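Effector protein MavE (PDB 6PIR) acts as a Legionella virulence effector indispensable for endoplasmic reticulum-mediated remodelling of the pathogen-containing vacuole, for evasion of lysosomes and for growth inside host cells. Local coordinates at residues Thr4-Asn9 with Glu78-Pro83; Phe17-Leu22 with Gln125-Leu130; Tyr45-Arg50 with Ser67-Ala72; Lys59-Lys64 with Asn114-Val119. All blocks are in the same frame, centred on the assembly; numbering follows the deposited sequence.

Interaction 1. Residues Thr4-Asn9 with Glu78-Pro83; sequences TRFERN and EKYENP
Phe6 and Tyr80 reach for each other from opposite directions, and their two rings make the whole contact between the start of helix 5-21 and the loop that follows helix 59-77. The planes meet at 51° with centroids 5.3 Å apart, an oblique pairing that is neither a parallel stack nor a T-shape. What touches is the far end of each ring: Phe6 CE1 lies 3.6 Å from Tyr80 CE1, and Phe6 CZ lies 3.8 Å from Tyr80 CZ. Phe6 brings its CZ over one face of the tyrosine, whereas Tyr80 meets the phenylalanine at its edge, with CE1 near the plane of that ring. The phenol oxygen joins in as a van der Waals neighbour, Tyr80 OH standing 3.6 Å from Phe6 CE1. Phe6 gets there with CG anti to its backbone N (chi1 -173°), which swings the ring out from the helix across to the loop, while the CB of Tyr80 already points toward the helix. The backbones stay far apart, so the rings alone span the distance. On the N-terminal turn itself, Arg8 grips Thr4 side-on, NE and NH2 both converging on OG1, with Arg8 NH2 2.6 Å from Thr4 OG1; that hydroxyl is also bonded to Ser1 O. This is surface packing, with both aromatic residues partly exposed. Phe6 also rests on Gln90 and Ile91 of helix 85-106, and Pro83 touches Thr88 there, while Arg5, Arg8 and Asn9 pack on Leu134 of helix 115-134, so the first turn of helix 5-21 bridges these two helices and the loop.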
# COMPACT_ATOMS: atom_id res chain seq x y z
N THR A 4 10.41 10.22 11.99
CA THR A 4 9.95 9.24 11.01
C THR A 4 8.75 8.42 11.47
O THR A 4 8.22 7.62 10.68
CB THR A 4 11.07 8.25 10.68
OG1 THR A 4 11.45 7.60 11.89
CG2 THR A 4 12.24 8.96 10.09
N ARG A 5 8.31 8.60 12.71
CA ARG A 5 7.28 7.73 13.25
C ARG A 5 5.96 7.86 12.49
O ARG A 5 5.22 6.87 12.33
CB ARG A 5 7.09 7.99 14.73
CG ARG A 5 6.36 6.86 15.39
CD ARG A 5 6.26 7.08 16.87
NE ARG A 5 5.82 5.86 17.55
N PHE A 6 5.61 9.08 12.06
CA PHE A 6 4.36 9.19 11.29
C PHE A 6 4.41 8.29 10.07
O PHE A 6 3.45 7.56 9.78
CB PHE A 6 4.04 10.61 10.85
CG PHE A 6 2.66 10.73 10.21
CD1 PHE A 6 1.51 10.81 11.00
CD2 PHE A 6 2.50 10.71 8.81
CE1 PHE A 6 0.24 10.88 10.41
CE2 PHE A 6 1.25 10.79 8.23
CZ PHE A 6 0.12 10.88 9.02
N GLU A 7 5.50 8.37 9.31
CA GLU A 7 5.53 7.58 8.09
C GLU A 7 5.61 6.10 8.42
O GLU A 7 5.01 5.29 7.71
CB GLU A 7 6.64 8.04 7.14
CG GLU A 7 8.05 8.10 7.73
CD GLU A 7 8.89 6.86 7.45
OE1 GLU A 7 8.36 5.83 6.93
OE2 GLU A 7 10.10 6.94 7.80
N ARG A 8 6.28 5.72 9.51
CA ARG A 8 6.35 4.30 9.85
C ARG A 8 4.97 3.73 10.24
O ARG A 8 4.62 2.61 9.84
CB ARG A 8 7.39 4.07 10.95
CG ARG A 8 8.78 3.95 10.33
CD ARG A 8 9.87 3.73 11.33
NE ARG A 8 10.19 4.96 12.03
CZ ARG A 8 10.05 5.11 13.34
NH1 ARG A 8 9.61 4.08 14.05
NH2 ARG A 8 10.39 6.27 13.91
N ASN A 9 4.19 4.48 11.01
CA ASN A 9 2.85 4.03 11.36
C ASN A 9 1.95 3.98 10.13
O ASN A 9 1.14 3.05 9.98
CB ASN A 9 2.24 4.93 12.43
CG ASN A 9 1.90 4.17 13.69
OD1 ASN A 9 0.79 3.67 13.85
ND2 ASN A 9 2.86 4.09 14.59
N GLU A 78 -8.21 8.28 5.61
CA GLU A 78 -9.46 8.83 6.13
C GLU A 78 -9.59 8.73 7.65
O GLU A 78 -10.55 9.28 8.19
CB GLU A 78 -10.67 8.18 5.44
CG GLU A 78 -10.88 6.77 5.79
CD GLU A 78 -11.97 6.15 4.93
OE1 GLU A 78 -12.40 5.02 5.26
OE2 GLU A 78 -12.32 6.78 3.90
N LYS A 79 -8.66 8.06 8.34
CA LYS A 79 -8.68 8.05 9.80
C LYS A 79 -8.35 9.42 10.42
O LYS A 79 -8.71 9.66 11.57
CB LYS A 79 -7.71 6.98 10.33
CG LYS A 79 -7.60 6.86 11.85
CD LYS A 79 -6.66 5.74 12.21
CE LYS A 79 -6.42 5.63 13.72
NZ LYS A 79 -5.53 4.45 14.01
N TYR A 80 -7.67 10.30 9.68
CA TYR A 80 -7.22 11.61 10.17
C TYR A 80 -8.25 12.66 9.79
O TYR A 80 -8.22 13.20 8.69
CB TYR A 80 -5.87 11.98 9.58
CG TYR A 80 -4.83 10.93 9.82
CD1 TYR A 80 -4.09 10.90 10.99
CD2 TYR A 80 -4.59 9.96 8.87
CE1 TYR A 80 -3.14 9.93 11.22
CE2 TYR A 80 -3.63 8.98 9.08
CZ TYR A 80 -2.91 8.97 10.26
OH TYR A 80 -1.96 8.00 10.47
N GLU A 81 -9.16 12.95 10.71
CA GLU A 81 -10.18 13.97 10.48
C GLU A 81 -9.64 15.38 10.69
O GLU A 81 -8.83 15.63 11.59
CB GLU A 81 -11.38 13.68 11.39
CG GLU A 81 -11.34 12.25 11.92
CD GLU A 81 -12.64 11.47 11.73
OE1 GLU A 81 -13.40 11.35 12.72
OE2 GLU A 81 -12.89 10.96 10.61
N ASN A 82 -10.10 16.31 9.85
CA ASN A 82 -9.71 17.72 9.90
C ASN A 82 -8.22 18.00 10.05
O ASN A 82 -7.79 18.61 11.04
CB ASN A 82 -10.50 18.41 11.00
CG ASN A 82 -11.98 18.34 10.75
OD1 ASN A 82 -12.47 18.94 9.79
ND2 ASN A 82 -12.70 17.60 11.58
N PRO A 83 -7.39 17.57 9.10
CA PRO A 83 -5.94 17.68 9.28
C PRO A 83 -5.38 19.10 9.14
O PRO A 83 -5.77 19.88 8.27
CB PRO A 83 -5.39 16.77 8.18
CG PRO A 83 -6.44 16.82 7.11
CD PRO A 83 -7.76 16.95 7.82

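Interaction 2. Residues Phe17-Leu22 with Gln125-Leu130; sequences FLETIL and QIRKEL
Glu19 OE2 is gripped by two donors, Arg127 NE across the contact and the hydroxyl of Ser123, one turn earlier on the arginine's own helix. The Arg127 NE to Glu19 OE2 bond is 2.8 Å long and nearly straight, at 170°. Its partner is shorter, with Arg127 NH2 2.6 Å from Glu19 OE1, and together they form a bidentate salt bridge in which the guanidinium offers its NE side, one nitrogen to each carboxylate oxygen. Both oxygens lie close to the guanidinium plane. NH2 uses the syn lone pair of OE1; NE also comes from the syn side of OE2 but stands 24° out of the carboxylate plane, because the two flat groups are turned 32° from coplanar. Glu19 runs out extended beyond CG and meets the arginine obliquely. Arg127 instead folds: its chain bends at chi3, turning the guanidinium edge onto the acid. Such a paired, side-on grip restrains rotation of both groups, and the nearby positive charge would be expected to keep this buried glutamate ionised. Arg127 has two conformers, and this bridge belongs to one of them. The bridge ties the C-terminal end of helix 5-21 to the middle of helix 115-134; across the two segments the CA atoms of Glu19 and Arg127 are nearest, at 9.9 Å. Arg127 packs on Leu15, Leu18 presses on Val119, Ile126 reaches Tyr102 and Leu106 of helix 85-106, and Phe17, Leu18 and Ile21 lie against helix 59-77, so the polar link borders an apolar core shared by four helices.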
# COMPACT_ATOMS: atom_id res chain seq x y z
N PHE A 17 -3.81 -3.02 5.42
CA PHE A 17 -4.92 -3.00 4.48
C PHE A 17 -4.55 -3.66 3.15
O PHE A 17 -5.39 -4.33 2.55
CB PHE A 17 -5.41 -1.60 4.21
CG PHE A 17 -6.31 -1.06 5.26
CD1 PHE A 17 -7.49 -1.73 5.60
CD2 PHE A 17 -5.98 0.09 5.93
CE1 PHE A 17 -8.33 -1.23 6.58
CE2 PHE A 17 -6.85 0.61 6.89
CZ PHE A 17 -8.02 -0.07 7.21
N LEU A 18 -3.32 -3.44 2.67
CA LEU A 18 -2.85 -4.10 1.46
C LEU A 18 -2.97 -5.61 1.59
O LEU A 18 -3.49 -6.30 0.69
CB LEU A 18 -1.38 -3.72 1.18
CG LEU A 18 -0.74 -4.42 -0.04
CD1 LEU A 18 -1.42 -4.11 -1.37
CD2 LEU A 18 0.80 -4.07 -0.10
N GLU A 19 -2.47 -6.17 2.69
CA GLU A 19 -2.53 -7.62 2.88
C GLU A 19 -3.97 -8.10 2.97
O GLU A 19 -4.31 -9.17 2.46
CB GLU A 19 -1.76 -8.03 4.14
CG GLU A 19 -0.26 -7.88 4.05
CD GLU A 19 0.37 -7.83 5.45
OE1 GLU A 19 -0.03 -8.66 6.29
OE2 GLU A 19 1.18 -6.90 5.73
N THR A 20 -4.82 -7.34 3.68
CA THR A 20 -6.23 -7.70 3.82
C THR A 20 -6.92 -7.75 2.44
O THR A 20 -7.59 -8.74 2.09
CB THR A 20 -6.90 -6.69 4.76
OG1 THR A 20 -6.29 -6.74 6.07
CG2 THR A 20 -8.40 -6.94 4.93
N ILE A 21 -6.71 -6.71 1.63
CA ILE A 21 -7.33 -6.65 0.31
C ILE A 21 -6.82 -7.80 -0.55
O ILE A 21 -7.59 -8.49 -1.22
CB ILE A 21 -7.05 -5.28 -0.34
CG1 ILE A 21 -7.73 -4.18 0.49
CG2 ILE A 21 -7.57 -5.23 -1.80
CD1 ILE A 21 -7.26 -2.76 0.11
N LEU A 22 -5.52 -8.10 -0.46
CA LEU A 22 -4.98 -9.21 -1.23
C LEU A 22 -5.34 -10.58 -0.63
O LEU A 22 -4.99 -11.60 -1.22
CB LEU A 22 -3.45 -9.06 -1.33
CG LEU A 22 -3.07 -7.79 -2.10
CD1 LEU A 22 -1.55 -7.60 -2.17
CD2 LEU A 22 -3.73 -7.78 -3.51
N GLN A 125 6.08 -9.46 6.08
CA GLN A 125 7.42 -9.41 6.68
C GLN A 125 7.85 -7.98 6.98
O GLN A 125 8.36 -7.68 8.08
CB GLN A 125 8.44 -10.09 5.77
CG GLN A 125 8.36 -11.62 5.79
CD GLN A 125 8.98 -12.20 7.04
OE1 GLN A 125 10.21 -12.22 7.18
NE2 GLN A 125 8.15 -12.65 7.97
N ILE A 126 7.67 -7.07 6.01
CA ILE A 126 8.04 -5.67 6.20
C ILE A 126 7.28 -5.06 7.37
O ILE A 126 7.85 -4.33 8.21
CB ILE A 126 7.81 -4.90 4.89
CG1 ILE A 126 8.75 -5.38 3.78
CG2 ILE A 126 7.82 -3.37 5.08
CD1 ILE A 126 8.35 -4.85 2.39
N ARG A 127 5.96 -5.34 7.45
CA ARG A 127 5.13 -4.80 8.52
C ARG A 127 5.55 -5.38 9.87
O ARG A 127 5.63 -4.65 10.87
CB ARG A 127 3.65 -5.08 8.23
CG ARG A 127 2.70 -4.77 9.38
CD ARG A 127 1.23 -4.95 8.94
NE ARG A 127 0.96 -6.30 8.49
CZ ARG A 127 0.74 -7.34 9.29
NH1 ARG A 127 0.76 -7.18 10.60
NH2 ARG A 127 0.50 -8.54 8.79
N LYS A 128 5.84 -6.69 9.93
CA LYS A 128 6.28 -7.27 11.19
C LYS A 128 7.58 -6.62 11.68
O LYS A 128 7.73 -6.37 12.88
CB LYS A 128 6.46 -8.78 11.04
CG LYS A 128 5.13 -9.57 10.87
N GLU A 129 8.52 -6.34 10.76
CA GLU A 129 9.79 -5.73 11.14
C GLU A 129 9.58 -4.33 11.69
O GLU A 129 10.14 -3.96 12.75
CB GLU A 129 10.74 -5.70 9.94
CG GLU A 129 11.21 -7.08 9.50
CD GLU A 129 11.58 -7.09 8.06
OE1 GLU A 129 11.68 -6.00 7.48
OE2 GLU A 129 11.70 -8.18 7.48
N LEU A 130 8.77 -3.52 10.99
CA LEU A 130 8.52 -2.17 11.47
C LEU A 130 7.81 -2.19 12.81
O LEU A 130 8.16 -1.42 13.71
CB LEU A 130 7.69 -1.37 10.44
CG LEU A 130 8.55 -0.85 9.29
CD1 LEU A 130 7.70 -0.16 8.22
CD2 LEU A 130 9.64 0.09 9.82

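Interaction 3. Residues Tyr45-Arg50 with Ser67-Ala72; sequences YQINSR and SAIAEA
Tyr45, last residue of the predicted NPxY motif, opens the loop segment by setting one ring edge against Ala70 of helix 59-77. Its CD2 comes 4.0 Å from Ala70 CB, with the methyl near the plane of the ring. Gln46 contributes its backbone oxygen, which ties the turn together: Arg50 NH1 binds Gln46 O at 2.8 Å from above the carbonyl plane, and Ser49 OG binds it at 3.1 Å from the opposite face. Ile47 is the buried wedge. With CG1 anti to its carbonyl carbon (chi1 -59°), its CD1 settles 3.6 Å from Ile69 CG2. The same methyl lies 4.2 Å from Ala70 CB, so it is shared by two successive helix residues. Arg50 closes the turn, its NH2 forming a salt bridge with Asp100.

This chain is a helical piece of a longer effector with a C-terminal transmembrane helix; the NPxY motif binds phosphotyrosine-binding domains of host adapter proteins and is essential for vacuole remodelling and lysosomal evasion. The contact lays the motif's loop along helix 59-77. Tyr45 also meets Arg95 and Ile47 meets Leu99, both on helix 85-106, while Ala68 and Ala72 turn to helix 5-21 and Glu71 to helix 26-36.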
# COMPACT_ATOMS: atom_id res chain seq x y z
N TYR A 45 -2.14 8.16 -8.17
CA TYR A 45 -0.88 7.94 -7.47
C TYR A 45 0.27 7.48 -8.36
O TYR A 45 1.41 7.41 -7.87
CB TYR A 45 -1.07 6.92 -6.34
CG TYR A 45 -1.95 7.45 -5.24
CD1 TYR A 45 -1.68 8.66 -4.63
CD2 TYR A 45 -3.00 6.70 -4.78
CE1 TYR A 45 -2.49 9.15 -3.63
CE2 TYR A 45 -3.81 7.16 -3.78
CZ TYR A 45 -3.56 8.38 -3.19
OH TYR A 45 -4.37 8.85 -2.18
N GLN A 46 0.02 7.16 -9.64
CA GLN A 46 1.05 6.64 -10.54
C GLN A 46 1.75 5.41 -9.95
O GLN A 46 2.97 5.31 -9.94
CB GLN A 46 2.09 7.72 -10.88
CG GLN A 46 1.59 9.08 -11.29
CD GLN A 46 2.75 10.07 -11.39
OE1 GLN A 46 3.60 10.13 -10.49
NE2 GLN A 46 2.81 10.82 -12.48
N ILE A 47 0.97 4.46 -9.45
CA ILE A 47 1.57 3.29 -8.80
C ILE A 47 2.21 2.37 -9.84
O ILE A 47 3.29 1.81 -9.61
CB ILE A 47 0.51 2.55 -7.96
CG1 ILE A 47 -0.05 3.51 -6.89
CG2 ILE A 47 1.09 1.32 -7.31
CD1 ILE A 47 -1.43 3.11 -6.37
N ASN A 48 1.58 2.25 -11.03
CA ASN A 48 2.09 1.40 -12.10
C ASN A 48 3.57 1.63 -12.38
O ASN A 48 4.34 0.67 -12.54
CB ASN A 48 1.29 1.65 -13.38
CG ASN A 48 0.13 0.71 -13.54
OD1 ASN A 48 0.05 -0.30 -12.84
ND2 ASN A 48 -0.79 1.02 -14.45
N SER A 49 4.00 2.88 -12.41
CA SER A 49 5.39 3.13 -12.79
C SER A 49 6.41 2.65 -11.76
O SER A 49 7.60 2.57 -12.07
CB SER A 49 5.60 4.61 -13.03
OG SER A 49 5.44 5.32 -11.81
N ARG A 50 5.98 2.33 -10.54
CA ARG A 50 6.90 1.96 -9.46
C ARG A 50 7.03 0.45 -9.27
O ARG A 50 7.76 -0.01 -8.39
CB ARG A 50 6.42 2.65 -8.18
CG ARG A 50 6.46 4.19 -8.26
CD ARG A 50 5.50 4.89 -7.28
NE ARG A 50 5.85 6.29 -7.05
CZ ARG A 50 5.58 7.29 -7.88
NH1 ARG A 50 4.94 7.04 -9.02
NH2 ARG A 50 5.94 8.54 -7.57
N SER A 67 -4.86 -1.06 -7.47
CA SER A 67 -6.13 -0.84 -6.80
C SER A 67 -5.98 -1.04 -5.31
O SER A 67 -6.47 -0.20 -4.53
CB SER A 67 -7.21 -1.78 -7.36
OG SER A 67 -7.51 -1.37 -8.68
N ALA A 68 -5.28 -2.10 -4.90
CA ALA A 68 -5.17 -2.38 -3.47
C ALA A 68 -4.37 -1.30 -2.76
O ALA A 68 -4.72 -0.90 -1.65
CB ALA A 68 -4.56 -3.75 -3.23
N ILE A 69 -3.27 -0.84 -3.37
CA ILE A 69 -2.48 0.23 -2.76
C ILE A 69 -3.32 1.51 -2.63
O ILE A 69 -3.27 2.19 -1.61
CB ILE A 69 -1.21 0.50 -3.57
CG1 ILE A 69 -0.19 -0.64 -3.40
CG2 ILE A 69 -0.57 1.81 -3.13
CD1 ILE A 69 0.51 -0.69 -2.02
N ALA A 70 -4.01 1.90 -3.71
CA ALA A 70 -4.80 3.13 -3.67
C ALA A 70 -5.89 3.03 -2.61
O ALA A 70 -6.13 3.99 -1.86
CB ALA A 70 -5.38 3.45 -5.05
N GLU A 71 -6.49 1.84 -2.48
CA GLU A 71 -7.53 1.63 -1.47
C GLU A 71 -6.94 1.68 -0.08
O GLU A 71 -7.56 2.22 0.84
CB GLU A 71 -8.23 0.30 -1.70
CG GLU A 71 -9.15 0.33 -2.94
CD GLU A 71 -9.27 -1.01 -3.65
OE1 GLU A 71 -8.98 -2.07 -3.06
OE2 GLU A 71 -9.68 -1.02 -4.81
N ALA A 72 -5.76 1.10 0.09
CA ALA A 72 -5.08 1.13 1.37
C ALA A 72 -4.78 2.55 1.79
O ALA A 72 -5.05 2.94 2.93
CB ALA A 72 -3.79 0.30 1.30

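Interaction 4. Residues Lys59-Lys64 with Asn114-Val119; sequences KEDKLK and NRLKSV
Asp61 and Leu116 slide past each other in opposite directions where the starts of helices 59-77 and 115-134 come together, Leu116 CD2 lying 3.4 Å from Asp61 OD1 and also touching CB and CG of the acid. The other oxygen rests on the aliphatic part of Arg115, with Asp61 OD2 3.9 Å from Arg115 CG. Lys64 adds its CB against Leu116 CG.

Acid and base do not pair directly: the side chains cross at about a right angle, their flat groups 87° apart, and Asp61 OD2 stays 4.5 Å from Arg115 NE. Water joins them instead. Water 1 donates to Asp61 OD2 at 2.7 Å and accepts from Arg115 NE. Water 2 accepts from Leu116 N and lies near Asp61 OD1 and Asn114 OD1; water 3 accepts from Arg115 N and lies 2.7 Å from Asp61 OD2. Through these waters the carboxylate faces the first N-H groups of the second helix, where the helix dipole would probably suit its negative charge. Asn114 is the N-cap there, its OD1 accepting from Lys117 N. The arginine head is held further out, by Asp56 O, by Thr110 and by a cation-pi contact with Trp57.

The short helical segments run at 30° to each other, 10.7 Å apart at closest; Leu116 and Val119 pack on Phe65 of helix 59-77 and on Leu22, just past helix 5-21.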
# COMPACT_ATOMS: atom_id res chain seq x y z
N LYS A 59 -1.28 -7.42 -16.90
CA LYS A 59 -2.13 -6.25 -16.66
C LYS A 59 -3.05 -6.49 -15.48
O LYS A 59 -3.27 -5.59 -14.66
CB LYS A 59 -2.93 -5.90 -17.93
CG LYS A 59 -4.05 -4.86 -17.72
CD LYS A 59 -4.83 -4.50 -19.00
CE LYS A 59 -6.03 -5.41 -19.17
NZ LYS A 59 -7.05 -4.85 -20.13
N GLU A 60 -3.59 -7.69 -15.36
CA GLU A 60 -4.52 -7.97 -14.28
C GLU A 60 -3.83 -7.91 -12.91
O GLU A 60 -4.43 -7.43 -11.94
CB GLU A 60 -5.17 -9.33 -14.48
CG GLU A 60 -6.14 -9.31 -15.64
CD GLU A 60 -7.34 -8.39 -15.43
OE1 GLU A 60 -8.02 -8.49 -14.37
OE2 GLU A 60 -7.62 -7.60 -16.36
N ASP A 61 -2.61 -8.45 -12.81
CA ASP A 61 -1.86 -8.36 -11.55
C ASP A 61 -1.53 -6.92 -11.19
O ASP A 61 -1.57 -6.53 -10.02
CB ASP A 61 -0.56 -9.17 -11.65
CG ASP A 61 -0.76 -10.68 -11.46
OD1 ASP A 61 -1.86 -11.12 -11.06
OD2 ASP A 61 0.19 -11.43 -11.75
N LYS A 62 -1.12 -6.14 -12.18
CA LYS A 62 -0.88 -4.73 -11.94
C LYS A 62 -2.14 -4.03 -11.44
O LYS A 62 -2.10 -3.19 -10.53
CB LYS A 62 -0.41 -4.07 -13.22
CG LYS A 62 0.96 -4.47 -13.67
CD LYS A 62 1.34 -3.64 -14.86
CE LYS A 62 2.39 -4.34 -15.68
NZ LYS A 62 2.83 -3.50 -16.82
N LEU A 63 -3.28 -4.33 -12.08
CA LEU A 63 -4.53 -3.69 -11.68
C LEU A 63 -4.90 -4.08 -10.26
O LEU A 63 -5.30 -3.24 -9.46
CB LEU A 63 -5.68 -4.06 -12.64
N LYS A 64 -4.77 -5.35 -9.94
CA LYS A 64 -5.07 -5.79 -8.58
C LYS A 64 -4.18 -5.06 -7.57
O LYS A 64 -4.65 -4.56 -6.54
CB LYS A 64 -4.92 -7.31 -8.47
CG LYS A 64 -6.09 -8.11 -9.09
CD LYS A 64 -6.00 -9.60 -8.67
CE LYS A 64 -7.05 -10.48 -9.33
NZ LYS A 64 -6.76 -10.83 -10.76
N ASN A 114 1.96 -16.68 -8.67
CA ASN A 114 0.97 -15.94 -7.90
C ASN A 114 1.65 -14.72 -7.29
O ASN A 114 2.00 -14.73 -6.11
CB ASN A 114 0.33 -16.82 -6.84
CG ASN A 114 -0.88 -16.17 -6.19
OD1 ASN A 114 -1.04 -14.95 -6.21
ND2 ASN A 114 -1.71 -17.00 -5.58
N ARG A 115 1.83 -13.69 -8.10
CA ARG A 115 2.61 -12.53 -7.67
C ARG A 115 1.98 -11.81 -6.49
O ARG A 115 2.69 -11.24 -5.65
CB ARG A 115 2.77 -11.56 -8.83
CG ARG A 115 3.56 -12.10 -9.99
CD ARG A 115 4.09 -10.95 -10.82
NE ARG A 115 4.70 -11.38 -12.08
CZ ARG A 115 5.93 -11.86 -12.20
NH1 ARG A 115 6.69 -12.01 -11.13
NH2 ARG A 115 6.40 -12.21 -13.40
N LEU A 116 0.64 -11.77 -6.44
CA LEU A 116 -0.00 -11.05 -5.35
C LEU A 116 0.13 -11.80 -4.04
O LEU A 116 0.20 -11.17 -2.98
CB LEU A 116 -1.46 -10.80 -5.71
CG LEU A 116 -1.70 -9.57 -6.63
CD1 LEU A 116 -1.10 -8.25 -6.11
CD2 LEU A 116 -1.21 -9.78 -8.04
N LYS A 117 0.21 -13.14 -4.09
CA LYS A 117 0.54 -13.88 -2.87
C LYS A 117 1.93 -13.47 -2.38
O LYS A 117 2.16 -13.27 -1.17
CB LYS A 117 0.43 -15.39 -3.14
CG LYS A 117 0.70 -16.28 -1.91
CD LYS A 117 0.59 -17.80 -2.22
CE LYS A 117 -0.80 -18.26 -2.66
NZ LYS A 117 -0.88 -19.78 -2.76
N SER A 118 2.86 -13.29 -3.32
CA SER A 118 4.21 -12.84 -2.92
C SER A 118 4.18 -11.45 -2.34
O SER A 118 4.90 -11.16 -1.37
CB SER A 118 5.18 -12.89 -4.09
OG SER A 118 5.44 -14.21 -4.51
N VAL A 119 3.39 -10.54 -2.94
CA VAL A 119 3.27 -9.20 -2.41
C VAL A 119 2.74 -9.26 -0.99
O VAL A 119 3.25 -8.60 -0.09
CB VAL A 119 2.36 -8.32 -3.29
CG1 VAL A 119 2.11 -6.99 -2.59
CG2 VAL A 119 3.02 -8.12 -4.66
O HOH W 1 2.09 -11.36 -13.60
O HOH W 2 -1.49 -12.83 -8.31
O HOH W 3 0.33 -13.89 -10.69

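How the interactions relate
Interactions 2 and 3 lie nearest the centre of the chain and are partly buried; interaction 4 is partly buried too, though about 13 Å from that centre, and interaction 1, a surface contact, is on its other side. Helix 5-21 serves interactions 1 and 2, helix 115-134 serves 2 and 4, and helix 59-77 serves 3 and 4. Chemistry changes with place: paired aromatic rings at the surface, a direct salt bridge beside the core, purely apolar packing under the loop, and a water-mediated acid-base pair at two helix starts. Phe17, Leu18 and Ile21 pack on Ala68 and Ala72 toward interaction 3, and Leu18 and Leu22 on Leu116 and Val119 toward interaction 4.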